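Long-range contact in insecticidal Delta-Endotoxin Cry8Ea1 (Bacillus Thuringiensis, PDB 3EB7), which kills insect larvae, probably by binding receptors on midgut cells and inserting its helical domain into the membrane to form pores: residues A[448-453]-A[582-587]. Residues are numbered along the deposited sequence; the frame is centred on the assembly and turned at random.
Sequences ITQIPV and RIELIP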
loop_
_atom_site.group_PDB
_atom_site.type_symbol
_atom_site.label_atom_id
_atom_site.label_comp_id
_atom_site.label_asym_id
_atom_site.label_seq_id
_atom_site.Cartn_x
_atom_site.Cartn_y
_atom_site.Cartn_z
ATOM N N ILE A 448 -1.303 -6.770 -18.702
ATOM C CA ILE A 448 -2.213 -5.686 -18.387
ATOM C C ILE A 448 -1.442 -4.712 -17.478
ATOM O O ILE A 448 -0.964 -5.105 -16.400
ATOM C CB ILE A 448 -3.511 -6.235 -17.685
ATOM C CG1 ILE A 448 -4.262 -7.187 -18.640
ATOM C CG2 ILE A 448 -4.392 -5.077 -17.167
ATOM C CD1 ILE A 448 -5.463 -7.936 -18.082
ATOM N N THR A 449 -1.259 -3.468 -17.927
ATOM C CA THR A 449 -0.550 -2.471 -17.116
ATOM C C THR A 449 -1.547 -1.603 -16.371
ATOM O O THR A 449 -2.432 -1.019 -16.979
ATOM C CB THR A 449 0.397 -1.597 -17.989
ATOM O OG1 THR A 449 1.118 -2.454 -18.899
ATOM C CG2 THR A 449 1.383 -0.902 -17.140
ATOM N N GLN A 450 -1.432 -1.531 -15.044
ATOM C CA GLN A 450 -2.264 -0.591 -14.268
ATOM C C GLN A 450 -1.485 0.670 -13.966
ATOM O O GLN A 450 -0.354 0.592 -13.481
ATOM C CB GLN A 450 -2.763 -1.219 -12.963
ATOM C CG GLN A 450 -3.747 -2.361 -13.193
ATOM C CD GLN A 450 -4.202 -2.999 -11.897
ATOM O OE1 GLN A 450 -3.850 -2.546 -10.811
ATOM N NE2 GLN A 450 -4.995 -4.039 -12.003
ATOM N N ILE A 451 -2.084 1.824 -14.277
ATOM C CA ILE A 451 -1.440 3.109 -14.117
ATOM C C ILE A 451 -2.420 4.014 -13.418
ATOM O O ILE A 451 -3.313 4.572 -14.065
ATOM C CB ILE A 451 -1.081 3.802 -15.465
ATOM C CG1 ILE A 451 -0.480 2.798 -16.474
ATOM C CG2 ILE A 451 -0.214 5.082 -15.201
ATOM C CD1 ILE A 451 1.045 2.634 -16.406
ATOM N N PRO A 452 -2.248 4.169 -12.095
ATOM C CA PRO A 452 -3.009 5.119 -11.298
ATOM C C PRO A 452 -2.790 6.513 -11.855
ATOM O O PRO A 452 -1.648 6.883 -12.107
ATOM C CB PRO A 452 -2.344 4.993 -9.927
ATOM C CG PRO A 452 -1.823 3.599 -9.904
ATOM C CD PRO A 452 -1.278 3.414 -11.267
ATOM N N VAL A 453 -3.845 7.299 -12.044
ATOM C CA VAL A 453 -3.672 8.620 -12.680
ATOM C C VAL A 453 -2.926 9.642 -11.798
ATOM O O VAL A 453 -2.451 10.683 -12.286
ATOM C CB VAL A 453 -5.006 9.205 -13.218
ATOM C CG1 VAL A 453 -5.546 8.339 -14.363
ATOM C CG2 VAL A 453 -6.047 9.354 -12.051
ATOM N N ARG A 582 -7.598 4.677 -12.083
ATOM C CA ARG A 582 -6.471 4.198 -12.846
ATOM C C ARG A 582 -6.849 3.923 -14.287
ATOM O O ARG A 582 -8.021 3.728 -14.611
ATOM C CB ARG A 582 -5.931 2.914 -12.207
ATOM C CG ARG A 582 -6.941 1.751 -12.118
ATOM C CD ARG A 582 -6.209 0.534 -11.577
ATOM N NE ARG A 582 -7.054 -0.608 -11.205
ATOM C CZ ARG A 582 -7.276 -1.004 -9.951
ATOM N NH1 ARG A 582 -8.028 -2.074 -9.694
ATOM N NH2 ARG A 582 -6.763 -0.319 -8.943
ATOM N N ILE A 583 -5.845 3.883 -15.144
ATOM C CA ILE A 583 -6.006 3.397 -16.506
ATOM C C ILE A 583 -5.374 2.027 -16.543
ATOM O O ILE A 583 -4.321 1.812 -15.946
ATOM C CB ILE A 583 -5.226 4.251 -17.490
ATOM C CG1 ILE A 583 -5.732 5.687 -17.516
ATOM C CG2 ILE A 583 -5.242 3.628 -18.893
ATOM C CD1 ILE A 583 -4.603 6.683 -17.934
ATOM N N GLU A 584 -6.017 1.090 -17.229
ATOM C CA GLU A 584 -5.395 -0.206 -17.503
ATOM C C GLU A 584 -5.258 -0.298 -19.006
ATOM O O GLU A 584 -6.194 0.016 -19.753
ATOM C CB GLU A 584 -6.188 -1.383 -16.924
ATOM C CG GLU A 584 -6.584 -1.164 -15.449
ATOM C CD GLU A 584 -7.372 -2.323 -14.857
ATOM O OE1 GLU A 584 -8.053 -3.038 -15.605
ATOM O OE2 GLU A 584 -7.316 -2.532 -13.632
ATOM N N LEU A 585 -4.050 -0.692 -19.413
ATOM C CA LEU A 585 -3.661 -0.882 -20.786
ATOM C C LEU A 585 -3.604 -2.373 -21.039
ATOM O O LEU A 585 -2.937 -3.118 -20.314
ATOM C CB LEU A 585 -2.297 -0.241 -21.042
ATOM C CG LEU A 585 -2.378 1.284 -21.145
ATOM C CD1 LEU A 585 -1.040 1.949 -20.801
ATOM C CD2 LEU A 585 -2.846 1.670 -22.552
ATOM N N ILE A 586 -4.313 -2.786 -22.086
ATOM C CA ILE A 586 -4.547 -4.188 -22.393
ATOM C C ILE A 586 -4.033 -4.401 -23.810
ATOM O O ILE A 586 -4.576 -3.811 -24.754
ATOM C CB ILE A 586 -6.087 -4.521 -22.283
ATOM C CG1 ILE A 586 -6.612 -4.166 -20.883
ATOM C CG2 ILE A 586 -6.421 -5.997 -22.678
ATOM C CD1 ILE A 586 -8.029 -3.680 -20.852
ATOM N N PRO A 587 -3.005 -5.256 -23.974
ATOM C CA PRO A 587 -2.513 -5.554 -25.337
ATOM C C PRO A 587 -3.582 -6.296 -26.199
ATOM O O PRO A 587 -4.203 -7.260 -25.754
ATOM C CB PRO A 587 -1.274 -6.439 -25.086
ATOM C CG PRO A 587 -0.993 -6.309 -23.646
ATOM C CD PRO A 587 -2.275 -6.039 -22.966
#
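Thr449 faces Leu585, and Ile451 faces Ile583, as the two hydrogen-bonded pairs of an antiparallel strand pairing. Each pair is closed by two backbone hydrogen bonds: Thr449 N reaches Leu585 O at 2.9 Å and Ile451 N reaches Ile583 O at 2.8 Å, with Leu585 N and Ile583 N answering to the opposite carbonyls. The last of these, Ile583 N to Ile451 O, is nearly straight at hydrogen (170°), yet the donor stands above the carbonyl plane. In between, Glu584 CA lies 3.1 Å from Thr449 O in a CA-H...O contact.

The polar side chains gather on the face of Gln450, Pro452, Arg582 and Glu584. The Gln450 amide lies flat against the Arg582 guanidinium, the planes only 2° apart, with Gln450 OE1 over the rim of one guanidinium face, 3.8 Å from Arg582 NE. Arg582 CG sits between backbone N and carbonyl carbon (chi1 60°), and the extended chain beyond brings NE alongside the amide. NE also forms a salt bridge with Glu584 OE2 at 3.1 Å along its own strand. Gln450 NE2 comes close to that oxygen, but at a poor angle for a hydrogen bond. Tyr230 OH bonds Glu584 OE2 while Arg502 pairs with OE1, so the buried carboxylate is gripped at both oxygens.

On the other face, which Thr449 shares, Ile451 CG1 approaches Leu585 CD1; just past the strand Val453 CG1 meets Ile583 CD1 at 4.0 Å, the side chains crossing nearly at right angles.

These residues belong to the C-terminal beta-sandwich domain of three-domain Cry toxins. Strand 234-235 runs parallel to 448-452 on its other edge, strand 498-507 pairs with 578-588, and Ile487 of strand 482-491 packs against Ile451, Val453 and Ile583.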